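Local coordinates for putative membrane protein (Yersinia pestis CO92, PDB 5TF3), which is of unknown function, a putative membrane protein of the DUF1198 family whose crystallised part forms a compact all-helical fold of seven helices, at residues N15-K20 with N78-A83; E25-E30 with Y56-Y61; T63-P68 with A102-D107; S86-A91 with H117-F122. All coordinates share one frame; numbering follows the deposited sequence.

How the interactions relate
Seven helices and no strand make up this single chain, and the four contacts join several of them at separate points. Helix 48-65 is shared by interactions 2 and 3, whose centres lie about 10 Å apart and which the Glu30-Lys66 salt bridge connects. Interaction 2 is nested along the chain inside the loop closed by interaction 1, and the two touch through Leu17 and Val58. Interaction 4 packs on interaction 1, and meets interaction 2 both by packing and through a probable hydrogen bond from Tyr56 OH to Ser86 O. Interaction 3 alternates in sequence with interaction 1, about 21 Å away between centres across the chain's middle, and with interaction 4, so its loop overlaps both of theirs.

Interaction 1: residues N15-K20 with N78-A83; sequences NLLKIK and NTLIRA
Two helix ends meet here: helix 2-17 finishes at Leu17, helix 70-82 finishes at Arg82, and Leu17 lies beside Ala83. The first end is a Schellman motif, with Lys18 at positive phi as its C-prime residue, Ile19 N turned back to a carbonyl of the last turn and Lys18 N bonded weakly to Asn15 O. Leu17 is the side chain to follow. Its CB lies 4.3 Å from Thr79 CG2. CG, anti to the carbonyl carbon (chi1 -66°), carries the branch inward, so that CD2 reaches Ala83 CB at 4.1 Å and Leu80 CD2 at 4.4 Å. CD1 belongs to another neighbour, packing on Val58 of helix 48-65. Thr79 turns its methyl to this contact: CG2, anti to the backbone N, meets Ile19 CG2 at 3.9 Å, the two side chains crossing at about a right angle, while its OG1 bonds to Leu75 O within its own helix. Ala83 CB also sits 3.6 Å from Leu16 O. The polar link is a water, which donates to Leu17 O at 2.6 Å and to Thr79 O at 2.9 Å. Methyl groups thus pack on one another and on backbone carbonyl oxygens, and a single water spends both its hydrogens on two carbonyls, joining the helix ends where they have no direct hydrogen bond between them.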
loop_
_atom_site.group_PDB
_atom_site.type_symbol
_atom_site.label_atom_id
_atom_site.label_comp_id
_atom_site.label_asym_id
_atom_site.label_seq_id
_atom_site.Cartn_x
_atom_site.Cartn_y
_atom_site.Cartn_z
ATOM N N ASN A 15 -1.621 -0.221 13.053
ATOM C CA ASN A 15 -0.904 0.549 14.067
ATOM C C ASN A 15 0.173 1.427 13.438
ATOM O O ASN A 15 0.372 2.573 13.860
ATOM C CB ASN A 15 -0.285 -0.385 15.110
ATOM C CG ASN A 15 -1.320 -0.986 16.052
ATOM O OD1 ASN A 15 -2.375 -0.399 16.289
ATOM N ND2 ASN A 15 -1.013 -2.160 16.598
ATOM N N LEU A 16 0.879 0.908 12.430
ATOM C CA LEU A 16 1.919 1.697 11.766
ATOM C C LEU A 16 1.328 2.934 11.109
ATOM O O LEU A 16 1.832 4.049 11.278
ATOM C CB LEU A 16 2.645 0.847 10.724
ATOM C CG LEU A 16 3.626 1.600 9.821
ATOM C CD1 LEU A 16 4.768 2.188 10.642
ATOM C CD2 LEU A 16 4.180 0.686 8.725
ATOM N N LEU A 17 0.252 2.757 10.350
ATOM C CA LEU A 17 -0.383 3.878 9.677
ATOM C C LEU A 17 -1.321 4.689 10.576
ATOM O O LEU A 17 -1.744 5.790 10.171
ATOM C CB LEU A 17 -1.139 3.348 8.462
ATOM C CG LEU A 17 -0.207 2.780 7.397
ATOM C CD1 LEU A 17 -1.046 2.186 6.279
ATOM C CD2 LEU A 17 0.705 3.875 6.868
ATOM N N LYS A 18 -1.655 4.175 11.770
ATOM C CA LYS A 18 -2.608 4.811 12.693
ATOM C C LYS A 18 -3.966 5.025 12.027
ATOM O O LYS A 18 -4.519 6.122 12.043
ATOM C CB LYS A 18 -2.074 6.137 13.240
ATOM C CG LYS A 18 -0.715 6.067 13.903
ATOM C CD LYS A 18 -0.787 5.293 15.205
ATOM C CE LYS A 18 0.575 5.223 15.889
ATOM N NZ LYS A 18 0.641 4.051 16.809
ATOM N N ILE A 19 -4.495 3.964 11.416
ATOM C CA ILE A 19 -5.809 3.990 10.786
ATOM C C ILE A 19 -6.576 2.786 11.310
ATOM O O ILE A 19 -6.005 1.855 11.885
ATOM C CB ILE A 19 -5.737 3.974 9.236
ATOM C CG1 ILE A 19 -5.117 2.661 8.724
ATOM C CG2 ILE A 19 -4.926 5.172 8.706
ATOM C CD1 ILE A 19 -4.836 2.647 7.251
ATOM N N LYS A 20 -7.892 2.826 11.143
ATOM C CA LYS A 20 -8.726 1.739 11.637
ATOM C C LYS A 20 -8.452 0.445 10.863
ATOM O O LYS A 20 -8.155 0.480 9.666
ATOM C CB LYS A 20 -10.203 2.101 11.518
ATOM C CG LYS A 20 -10.659 3.219 12.453
ATOM C CD LYS A 20 -12.141 3.515 12.271
ATOM C CE LYS A 20 -12.697 4.319 13.449
ATOM N NZ LYS A 20 -14.174 4.489 13.328
ATOM N N ASN A 78 -0.582 11.847 2.738
ATOM C CA ASN A 78 -0.320 12.434 4.045
ATOM C C ASN A 78 -0.298 11.372 5.128
ATOM O O ASN A 78 0.396 11.541 6.139
ATOM C CB ASN A 78 -1.364 13.507 4.371
ATOM C CG ASN A 78 -1.187 14.765 3.533
ATOM O OD1 ASN A 78 -0.102 15.017 2.997
ATOM N ND2 ASN A 78 -2.244 15.575 3.438
ATOM N N THR A 79 -1.046 10.274 4.940
ATOM C CA THR A 79 -0.990 9.166 5.892
ATOM C C THR A 79 0.395 8.516 5.894
ATOM O O THR A 79 0.951 8.233 6.962
ATOM C CB THR A 79 -2.112 8.154 5.573
ATOM O OG1 THR A 79 -3.370 8.840 5.573
ATOM C CG2 THR A 79 -2.211 7.053 6.622
ATOM N N LEU A 80 0.990 8.309 4.712
ATOM C CA LEU A 80 2.373 7.840 4.666
ATOM C C LEU A 80 3.297 8.811 5.374
ATOM O O LEU A 80 4.121 8.408 6.201
ATOM C CB LEU A 80 2.844 7.658 3.222
ATOM C CG LEU A 80 2.226 6.558 2.381
ATOM C CD1 LEU A 80 2.894 6.564 0.991
ATOM C CD2 LEU A 80 2.424 5.241 3.086
ATOM N N ILE A 81 3.162 10.103 5.069
ATOM C CA ILE A 81 4.069 11.096 5.629
ATOM C C ILE A 81 3.938 11.136 7.149
ATOM O O ILE A 81 4.944 11.205 7.868
ATOM C CB ILE A 81 3.804 12.473 4.990
ATOM C CG1 ILE A 81 4.283 12.487 3.530
ATOM C CG2 ILE A 81 4.493 13.572 5.776
ATOM C CD1 ILE A 81 3.925 13.767 2.786
ATOM N N ARG A 82 2.706 11.070 7.660
ATOM C CA ARG A 82 2.497 11.087 9.105
ATOM C C ARG A 82 3.062 9.845 9.793
ATOM O O ARG A 82 3.323 9.882 11.000
ATOM C CB ARG A 82 1.005 11.232 9.420
ATOM C CG ARG A 82 0.591 12.673 9.668
ATOM C CD ARG A 82 -0.885 12.820 10.042
ATOM N NE ARG A 82 -1.715 13.039 8.863
ATOM C CZ ARG A 82 -2.488 12.113 8.314
ATOM N NH1 ARG A 82 -2.560 10.906 8.841
ATOM N NH2 ARG A 82 -3.195 12.399 7.243
ATOM N N ALA A 83 3.248 8.751 9.061
ATOM C CA ALA A 83 3.896 7.551 9.576
ATOM C C ALA A 83 5.402 7.539 9.347
ATOM O O ALA A 83 6.029 6.490 9.545
ATOM C CB ALA A 83 3.299 6.299 8.921
HETATM O O HOH W 1 -0.223 7.747 9.530
#

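Interaction 2: residues E25-E30 with Y56-Y61; sequences ESMLQE and YLVFIY
In this all-helical domain, helix 22-29 crosses helix 48-65 steeply: the short segments run at 75° to each other, with a closest axis approach of 10.4 Å. Tyr61 spans the gap, its CG anti to the backbone N so that the ring extends to the other helix. The aromatic contact is a CH-pi interaction. Met27, deposited as selenomethionine, places its CA over one face of the Tyr61 ring, 3.8 Å from the centroid and only 10° off the normal, and its CB follows at 3.8 Å from Tyr61 CD2. Apolar packing takes over farther along the same side chain, which runs past Tyr61 in the opposite direction, extended through chi1 and chi2. Its SE lies 3.9 Å from Val58 CG2 and 4.2 Å from Leu57 CB, and rests closer still, at 3.7 Å, against the backbone atoms Leu57 O and Val58 N; the bend at chi3 then sets CE against Val58 CG2 as well. Phe39 and Phe101 also touch Met27 from elsewhere in the fold. Polar bonding is confined to the far end of the ring, where Glu30 reaches across with its chain bent at chi2. Its OE2 forms a salt bridge with Lys66 NZ, a nearby charge that would be expected to favour the ionised acid. Tyr61 OH also donates to this oxygen, Glu30 OE2, at 2.7 Å, arriving from above the carboxylate plane, 33° out of it.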
loop_
_atom_site.group_PDB
_atom_site.type_symbol
_atom_site.label_atom_id
_atom_site.label_comp_id
_atom_site.label_asym_id
_atom_site.label_seq_id
_atom_site.Cartn_x
_atom_site.Cartn_y
_atom_site.Cartn_z
ATOM N N GLU A 25 -8.488 -4.804 6.333
ATOM C CA GLU A 25 -9.393 -5.906 6.021
ATOM C C GLU A 25 -10.019 -5.742 4.642
ATOM O O GLU A 25 -10.166 -6.720 3.902
ATOM C CB GLU A 25 -10.469 -6.004 7.115
ATOM C CG GLU A 25 -9.866 -6.293 8.502
ATOM C CD GLU A 25 -10.803 -6.004 9.700
ATOM O OE1 GLU A 25 -11.798 -5.252 9.547
ATOM O OE2 GLU A 25 -10.517 -6.524 10.810
ATOM N N SER A 26 -10.383 -4.514 4.265
ATOM C CA SER A 26 -10.985 -4.312 2.947
ATOM C C SER A 26 -10.013 -4.677 1.832
ATOM O O SER A 26 -10.404 -5.285 0.826
ATOM C CB SER A 26 -11.453 -2.867 2.795
ATOM O OG SER A 26 -12.549 -2.636 3.659
HETATM N N MSE A 27 -8.746 -4.322 1.991
HETATM C CA MSE A 27 -7.730 -4.687 1.010
HETATM C C MSE A 27 -7.527 -6.202 0.928
HETATM O O MSE A 27 -7.365 -6.757 -0.164
HETATM C CB MSE A 27 -6.408 -3.987 1.339
HETATM C CG MSE A 27 -5.276 -4.380 0.417
HETATM SE SE MSE A 27 -3.649 -3.560 1.048
HETATM C CE MSE A 27 -3.473 -4.617 2.686
ATOM N N LEU A 28 -7.537 -6.880 2.079
ATOM C CA LEU A 28 -7.370 -8.331 2.062
ATOM C C LEU A 28 -8.505 -9.008 1.308
ATOM O O LEU A 28 -8.276 -9.960 0.557
ATOM C CB LEU A 28 -7.281 -8.874 3.489
ATOM C CG LEU A 28 -6.112 -8.334 4.313
ATOM C CD1 LEU A 28 -6.182 -8.897 5.730
ATOM C CD2 LEU A 28 -4.793 -8.690 3.656
ATOM N N GLN A 29 -9.739 -8.526 1.491
ATOM C CA GLN A 29 -10.889 -9.131 0.823
ATOM C C GLN A 29 -10.701 -9.195 -0.683
ATOM O O GLN A 29 -11.199 -10.120 -1.327
ATOM C CB GLN A 29 -12.158 -8.345 1.138
ATOM C CG GLN A 29 -12.637 -8.460 2.556
ATOM C CD GLN A 29 -13.901 -7.648 2.783
ATOM O OE1 GLN A 29 -13.938 -6.759 3.638
ATOM N NE2 GLN A 29 -14.942 -7.944 2.005
ATOM N N GLU A 30 -9.985 -8.230 -1.259
ATOM C CA GLU A 30 -9.777 -8.160 -2.695
ATOM C C GLU A 30 -8.479 -8.818 -3.140
ATOM O O GLU A 30 -8.099 -8.678 -4.304
ATOM C CB GLU A 30 -9.802 -6.704 -3.163
ATOM C CG GLU A 30 -11.029 -5.937 -2.700
ATOM C CD GLU A 30 -11.667 -5.127 -3.813
ATOM O OE1 GLU A 30 -11.618 -5.572 -4.978
ATOM O OE2 GLU A 30 -12.212 -4.040 -3.521
ATOM N N TYR A 56 2.814 0.612 1.454
ATOM C CA TYR A 56 2.653 1.056 0.077
ATOM C C TYR A 56 1.563 0.283 -0.656
ATOM O O TYR A 56 0.959 0.820 -1.589
ATOM C CB TYR A 56 3.987 0.940 -0.663
ATOM C CG TYR A 56 5.000 1.953 -0.194
ATOM C CD1 TYR A 56 4.924 3.282 -0.594
ATOM C CD2 TYR A 56 6.033 1.582 0.652
ATOM C CE1 TYR A 56 5.866 4.216 -0.166
ATOM C CE2 TYR A 56 6.970 2.499 1.080
ATOM C CZ TYR A 56 6.883 3.813 0.671
ATOM O OH TYR A 56 7.824 4.711 1.109
ATOM N N LEU A 57 1.309 -0.978 -0.277
ATOM C CA LEU A 57 0.192 -1.708 -0.877
ATOM C C LEU A 57 -1.142 -1.131 -0.426
ATOM O O LEU A 57 -2.094 -1.060 -1.216
ATOM C CB LEU A 57 0.251 -3.198 -0.519
ATOM C CG LEU A 57 1.217 -4.075 -1.309
ATOM C CD1 LEU A 57 1.108 -5.483 -0.800
ATOM C CD2 LEU A 57 0.905 -4.019 -2.782
ATOM N N VAL A 58 -1.239 -0.769 0.856
ATOM C CA VAL A 58 -2.412 -0.055 1.364
ATOM C C VAL A 58 -2.655 1.213 0.552
ATOM O O VAL A 58 -3.776 1.482 0.098
ATOM C CB VAL A 58 -2.224 0.254 2.862
ATOM C CG1 VAL A 58 -3.365 1.112 3.397
ATOM C CG2 VAL A 58 -2.135 -1.055 3.655
ATOM N N PHE A 59 -1.606 2.009 0.347
ATOM C CA PHE A 59 -1.726 3.221 -0.462
ATOM C C PHE A 59 -2.232 2.904 -1.870
ATOM O O PHE A 59 -3.202 3.502 -2.341
ATOM C CB PHE A 59 -0.364 3.927 -0.518
ATOM C CG PHE A 59 -0.312 5.108 -1.450
ATOM C CD1 PHE A 59 0.035 4.944 -2.790
ATOM C CD2 PHE A 59 -0.577 6.388 -0.981
ATOM C CE1 PHE A 59 0.077 6.025 -3.655
ATOM C CE2 PHE A 59 -0.523 7.484 -1.830
ATOM C CZ PHE A 59 -0.195 7.301 -3.183
ATOM N N ILE A 60 -1.581 1.964 -2.560
ATOM C CA ILE A 60 -1.981 1.640 -3.933
ATOM C C ILE A 60 -3.426 1.166 -3.979
ATOM O O ILE A 60 -4.201 1.575 -4.851
ATOM C CB ILE A 60 -1.031 0.592 -4.535
ATOM C CG1 ILE A 60 0.341 1.220 -4.835
ATOM C CG2 ILE A 60 -1.682 -0.057 -5.783
ATOM C CD1 ILE A 60 1.423 0.221 -5.232
ATOM N N TYR A 61 -3.822 0.317 -3.026
ATOM C CA TYR A 61 -5.192 -0.193 -3.019
ATOM C C TYR A 61 -6.198 0.937 -2.880
ATOM O O TYR A 61 -7.157 1.030 -3.652
ATOM C CB TYR A 61 -5.386 -1.223 -1.897
ATOM C CG TYR A 61 -6.836 -1.678 -1.778
ATOM C CD1 TYR A 61 -7.375 -2.609 -2.675
ATOM C CD2 TYR A 61 -7.676 -1.150 -0.798
ATOM C CE1 TYR A 61 -8.707 -3.009 -2.587
ATOM C CE2 TYR A 61 -9.015 -1.549 -0.701
ATOM C CZ TYR A 61 -9.518 -2.473 -1.596
ATOM O OH TYR A 61 -10.836 -2.859 -1.499
#

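Interaction 3: residues T63-P68 with A102-D107; sequences TFIKNP and AELDLD
The backbones stay well apart, Ile65 and Leu106 being the nearest pair with their CA atoms 8.2 Å from each other, so side chains do most of the bridging between the end of helix 48-65, where a wider pi-type turn occurs, and the loop 102-107. Ile65 is the centre of the contact and uses both of its branches. CG1 stands anti to the carbonyl carbon (chi1 -63°) and lies 4.2 Å from Leu106 CD2. At the tip of that branch, Ile65 CD1 meets Leu106 CD1 at 3.8 Å. The other branch, CG2, anti to the backbone N, meets Leu104 CD1 at 4.0 Å. Each leucine crosses Ile65 at about a right angle, and the closest contacts are between methyls. The fold is all-helical, and this loop, opening with a 3-10 segment at 102-104, is the link from helix 91-100 to helix 108-122. Asp107 holds the N-cap position of the latter, its OD1 accepting from Glu110 N. Beside Ile65, Phe64 swings its ring out with CG anti to the backbone N (chi1 178°). Its CE2 lies 4.3 Å from Leu106 CD2, and its CZ is 4.2 Å from Asp107 O. The Phe64 ring also meets that of Phe114 at about 55° between planes and touches Leu111, while Phe101 packs on both Ile65 and Leu106.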
loop_
_atom_site.group_PDB
_atom_site.type_symbol
_atom_site.label_atom_id
_atom_site.label_comp_id
_atom_site.label_asym_id
_atom_site.label_seq_id
_atom_site.Cartn_x
_atom_site.Cartn_y
_atom_site.Cartn_z
ATOM N N THR A 63 -5.847 4.115 -3.443
ATOM C CA THR A 63 -5.811 5.159 -4.461
ATOM C C THR A 63 -6.034 4.568 -5.853
ATOM O O THR A 63 -7.160 4.605 -6.353
ATOM C CB THR A 63 -4.501 5.951 -4.391
ATOM O OG1 THR A 63 -3.379 5.086 -4.614
ATOM C CG2 THR A 63 -4.361 6.657 -3.000
ATOM N N PHE A 64 -4.990 4.021 -6.492
ATOM C CA PHE A 64 -5.143 3.521 -7.861
ATOM C C PHE A 64 -6.309 2.544 -7.997
ATOM O O PHE A 64 -7.094 2.621 -8.950
ATOM C CB PHE A 64 -3.863 2.838 -8.338
ATOM C CG PHE A 64 -3.979 2.254 -9.733
ATOM C CD1 PHE A 64 -3.946 3.083 -10.850
ATOM C CD2 PHE A 64 -4.129 0.884 -9.923
ATOM C CE1 PHE A 64 -4.047 2.553 -12.134
ATOM C CE2 PHE A 64 -4.232 0.336 -11.207
ATOM C CZ PHE A 64 -4.199 1.169 -12.311
ATOM N N ILE A 65 -6.432 1.601 -7.069
ATOM C CA ILE A 65 -7.409 0.541 -7.292
ATOM C C ILE A 65 -8.832 1.031 -7.018
ATOM O O ILE A 65 -9.736 0.791 -7.822
ATOM C CB ILE A 65 -7.041 -0.707 -6.465
ATOM C CG1 ILE A 65 -5.685 -1.245 -6.950
ATOM C CG2 ILE A 65 -8.137 -1.777 -6.581
ATOM C CD1 ILE A 65 -5.242 -2.591 -6.361
ATOM N N LYS A 66 -9.052 1.763 -5.924
ATOM C CA LYS A 66 -10.402 2.140 -5.494
ATOM C C LYS A 66 -10.797 3.583 -5.811
ATOM O O LYS A 66 -11.980 3.839 -6.058
ATOM C CB LYS A 66 -10.566 1.933 -3.979
ATOM C CG LYS A 66 -10.225 0.529 -3.512
ATOM C CD LYS A 66 -11.034 -0.513 -4.246
ATOM C CE LYS A 66 -12.443 -0.602 -3.688
ATOM N NZ LYS A 66 -13.215 -1.644 -4.423
ATOM N N ASN A 67 -9.861 4.543 -5.794
ATOM C CA ASN A 67 -10.241 5.948 -5.940
ATOM C C ASN A 67 -9.018 6.824 -6.184
ATOM O O ASN A 67 -8.407 7.327 -5.230
ATOM C CB ASN A 67 -10.995 6.413 -4.688
ATOM C CG ASN A 67 -11.433 7.867 -4.764
ATOM O OD1 ASN A 67 -11.272 8.529 -5.788
ATOM N ND2 ASN A 67 -11.994 8.367 -3.666
ATOM N N PRO A 68 -8.636 7.038 -7.442
ATOM C CA PRO A 68 -7.401 7.785 -7.716
ATOM C C PRO A 68 -7.570 9.294 -7.827
ATOM O O PRO A 68 -6.714 9.964 -8.420
ATOM C CB PRO A 68 -6.936 7.180 -9.044
ATOM C CG PRO A 68 -8.199 6.795 -9.720
ATOM C CD PRO A 68 -9.106 6.291 -8.625
ATOM N N ALA A 102 -3.666 -9.795 -8.481
ATOM C CA ALA A 102 -3.684 -10.367 -9.831
ATOM C C ALA A 102 -5.098 -10.711 -10.290
ATOM O O ALA A 102 -5.441 -10.511 -11.461
ATOM C CB ALA A 102 -2.793 -11.602 -9.880
ATOM N N GLU A 103 -5.938 -11.211 -9.384
ATOM C CA GLU A 103 -7.300 -11.591 -9.749
ATOM C C GLU A 103 -8.152 -10.406 -10.193
ATOM O O GLU A 103 -9.193 -10.612 -10.831
ATOM C CB GLU A 103 -7.975 -12.299 -8.574
ATOM C CG GLU A 103 -7.323 -13.621 -8.201
ATOM C CD GLU A 103 -8.098 -14.362 -7.119
ATOM O OE1 GLU A 103 -8.919 -13.711 -6.428
ATOM O OE2 GLU A 103 -7.889 -15.591 -6.966
ATOM N N LEU A 104 -7.748 -9.178 -9.857
ATOM C CA LEU A 104 -8.443 -7.976 -10.301
ATOM C C LEU A 104 -8.113 -7.600 -11.735
ATOM O O LEU A 104 -8.787 -6.727 -12.291
ATOM C CB LEU A 104 -8.098 -6.793 -9.391
ATOM C CG LEU A 104 -8.409 -7.015 -7.918
ATOM C CD1 LEU A 104 -8.188 -5.728 -7.121
ATOM C CD2 LEU A 104 -9.834 -7.472 -7.806
ATOM N N ASP A 105 -7.080 -8.205 -12.324
ATOM C CA ASP A 105 -6.733 -7.990 -13.731
ATOM C C ASP A 105 -6.322 -6.536 -13.970
ATOM O O ASP A 105 -6.807 -5.873 -14.887
ATOM C CB ASP A 105 -7.896 -8.391 -14.645
ATOM C CG ASP A 105 -7.452 -9.194 -15.852
ATOM O OD1 ASP A 105 -6.434 -8.828 -16.479
ATOM O OD2 ASP A 105 -8.130 -10.196 -16.172
ATOM N N LEU A 106 -5.429 -6.038 -13.118
ATOM C CA LEU A 106 -5.045 -4.636 -13.178
ATOM C C LEU A 106 -4.292 -4.325 -14.468
ATOM O O LEU A 106 -3.577 -5.162 -15.025
ATOM C CB LEU A 106 -4.176 -4.259 -11.980
ATOM C CG LEU A 106 -4.788 -4.398 -10.587
ATOM C CD1 LEU A 106 -3.739 -4.046 -9.552
ATOM C CD2 LEU A 106 -6.028 -3.527 -10.438
ATOM N N ASP A 107 -4.441 -3.094 -14.932
ATOM C CA ASP A 107 -3.793 -2.658 -16.159
ATOM C C ASP A 107 -2.391 -2.179 -15.806
ATOM O O ASP A 107 -2.224 -1.125 -15.184
ATOM C CB ASP A 107 -4.634 -1.578 -16.827
ATOM C CG ASP A 107 -4.073 -1.137 -18.154
ATOM O OD1 ASP A 107 -2.851 -1.257 -18.355
ATOM O OD2 ASP A 107 -4.868 -0.658 -18.985
#

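Interaction 4: residues S86-A91 with H117-F122; sequences SPILAA and HYNLHF
Asn119 grips the backbone of Leu89 with both ends of its amide. Leu89 N donates to Asn119 OD1 at 3.1 Å, almost straight at 175°, and Asn119 ND2 returns a bond to Leu89 O at 2.8 Å. Both acceptors are met in the carbonyl plane, on a lone pair, and Leu89 O lies only 10° out of the amide plane, so the pair of bonds fixes the rotation of the amide. One helix position earlier, Tyr118 OH donates to Pro87 O at 2.7 Å, again on a lone pair; this oxygen lies at the ring edge, in plane. The same ring packs on Leu89, whose CB is 3.8 Å from Tyr118 CE2. Farther out, an ST turn shapes the loop: Ser86 OG accepts from Ile88 N at 3.1 Å. Arg115 NH2 gives Leu89 O a second donor. CG of Tyr118, anti to the backbone N, and CG of Asn119, anti to the carbonyl carbon, point the two side chains to the loop, which is extended at 88-90. That loop joins helix 70-82 to helix 91-100, and helix 108-122 lies against it, with Tyr118 also touching Val73 and Arg77 of helix 70-82 and Phe59 of helix 48-65.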
loop_
_atom_site.group_PDB
_atom_site.type_symbol
_atom_site.label_atom_id
_atom_site.label_comp_id
_atom_site.label_asym_id
_atom_site.label_seq_id
_atom_site.Cartn_x
_atom_site.Cartn_y
_atom_site.Cartn_z
ATOM N N SER A 86 8.403 7.383 3.415
ATOM C CA SER A 86 8.619 8.222 2.241
ATOM C C SER A 86 7.384 8.193 1.344
ATOM O O SER A 86 6.869 7.109 1.045
ATOM C CB SER A 86 9.835 7.759 1.444
ATOM O OG SER A 86 9.871 8.432 0.197
ATOM N N PRO A 87 6.876 9.345 0.905
ATOM C CA PRO A 87 5.752 9.342 -0.036
ATOM C C PRO A 87 6.160 9.007 -1.464
ATOM O O PRO A 87 5.299 8.979 -2.348
ATOM C CB PRO A 87 5.230 10.786 0.060
ATOM C CG PRO A 87 6.459 11.586 0.358
ATOM C CD PRO A 87 7.358 10.707 1.195
ATOM N N ILE A 88 7.443 8.758 -1.728
ATOM C CA ILE A 88 7.859 8.391 -3.076
ATOM C C ILE A 88 7.420 6.963 -3.361
ATOM O O ILE A 88 7.664 6.046 -2.568
ATOM C CB ILE A 88 9.375 8.561 -3.243
ATOM C CG1 ILE A 88 9.774 10.028 -3.092
ATOM C CG2 ILE A 88 9.824 8.048 -4.608
ATOM C CD1 ILE A 88 11.261 10.251 -3.238
ATOM N N LEU A 89 6.739 6.770 -4.481
ATOM C CA LEU A 89 6.234 5.461 -4.871
ATOM C C LEU A 89 7.168 4.878 -5.925
ATOM O O LEU A 89 7.445 5.522 -6.945
ATOM C CB LEU A 89 4.800 5.569 -5.395
ATOM C CG LEU A 89 4.098 4.253 -5.715
ATOM C CD1 LEU A 89 3.781 3.494 -4.439
ATOM C CD2 LEU A 89 2.849 4.465 -6.559
ATOM N N ALA A 90 7.686 3.682 -5.659
ATOM C CA ALA A 90 8.729 3.089 -6.481
ATOM C C ALA A 90 8.188 1.887 -7.244
ATOM O O ALA A 90 7.123 1.354 -6.929
ATOM C CB ALA A 90 9.930 2.675 -5.625
ATOM N N ALA A 91 8.953 1.463 -8.256
ATOM C CA ALA A 91 8.511 0.402 -9.160
ATOM C C ALA A 91 8.271 -0.907 -8.428
ATOM O O ALA A 91 7.433 -1.712 -8.851
ATOM C CB ALA A 91 9.543 0.177 -10.266
ATOM N N HIS A 117 2.718 9.774 -12.810
ATOM C CA HIS A 117 2.010 11.033 -12.597
ATOM C C HIS A 117 1.905 11.373 -11.115
ATOM O O HIS A 117 1.941 12.552 -10.749
ATOM C CB HIS A 117 0.624 10.978 -13.245
ATOM C CG HIS A 117 0.650 11.125 -14.736
ATOM N ND1 HIS A 117 0.643 10.044 -15.592
ATOM C CD2 HIS A 117 0.702 12.226 -15.522
ATOM C CE1 HIS A 117 0.685 10.473 -16.840
ATOM N NE2 HIS A 117 0.718 11.793 -16.826
ATOM N N TYR A 118 1.795 10.362 -10.252
ATOM C CA TYR A 118 1.709 10.613 -8.817
ATOM C C TYR A 118 2.986 11.262 -8.302
ATOM O O TYR A 118 2.940 12.272 -7.594
ATOM C CB TYR A 118 1.426 9.308 -8.060
ATOM C CG TYR A 118 1.766 9.435 -6.595
ATOM C CD1 TYR A 118 0.977 10.221 -5.744
ATOM C CD2 TYR A 118 2.885 8.798 -6.063
ATOM C CE1 TYR A 118 1.302 10.376 -4.407
ATOM C CE2 TYR A 118 3.210 8.931 -4.726
ATOM C CZ TYR A 118 2.417 9.723 -3.907
ATOM O OH TYR A 118 2.733 9.870 -2.579
ATOM N N ASN A 119 4.142 10.702 -8.655
ATOM C CA ASN A 119 5.395 11.276 -8.175
ATOM C C ASN A 119 5.614 12.668 -8.755
ATOM O O ASN A 119 6.032 13.590 -8.045
ATOM C CB ASN A 119 6.559 10.339 -8.521
ATOM C CG ASN A 119 6.591 9.108 -7.639
ATOM O OD1 ASN A 119 6.381 9.187 -6.422
ATOM N ND2 ASN A 119 6.835 7.949 -8.252
ATOM N N LEU A 120 5.298 12.843 -10.035
ATOM C CA LEU A 120 5.458 14.141 -10.679
ATOM C C LEU A 120 4.559 15.200 -10.041
ATOM O O LEU A 120 5.000 16.326 -9.790
ATOM C CB LEU A 120 5.156 14.001 -12.169
ATOM C CG LEU A 120 5.160 15.290 -12.979
ATOM C CD1 LEU A 120 6.567 15.869 -12.978
ATOM C CD2 LEU A 120 4.662 15.031 -14.397
ATOM N N HIS A 121 3.292 14.859 -9.794
ATOM C CA HIS A 121 2.307 15.833 -9.327
ATOM C C HIS A 121 2.507 16.184 -7.857
ATOM O O HIS A 121 2.351 17.347 -7.468
ATOM C CB HIS A 121 0.890 15.284 -9.558
ATOM C CG HIS A 121 -0.216 16.258 -9.254
ATOM N ND1 HIS A 121 -0.690 17.163 -10.181
ATOM C CD2 HIS A 121 -0.953 16.454 -8.132
ATOM C CE1 HIS A 121 -1.662 17.881 -9.642
ATOM N NE2 HIS A 121 -1.848 17.463 -8.403
ATOM N N PHE A 122 2.850 15.196 -7.023
ATOM C CA PHE A 122 2.814 15.382 -5.581
ATOM C C PHE A 122 4.171 15.459 -4.904
ATOM O O PHE A 122 4.238 15.951 -3.779
ATOM C CB PHE A 122 2.041 14.245 -4.907
ATOM C CG PHE A 122 0.562 14.320 -5.096
ATOM C CD1 PHE A 122 -0.223 15.045 -4.210
ATOM C CD2 PHE A 122 -0.049 13.637 -6.144
ATOM C CE1 PHE A 122 -1.590 15.101 -4.372
ATOM C CE2 PHE A 122 -1.412 13.695 -6.321
ATOM C CZ PHE A 122 -2.188 14.416 -5.424
#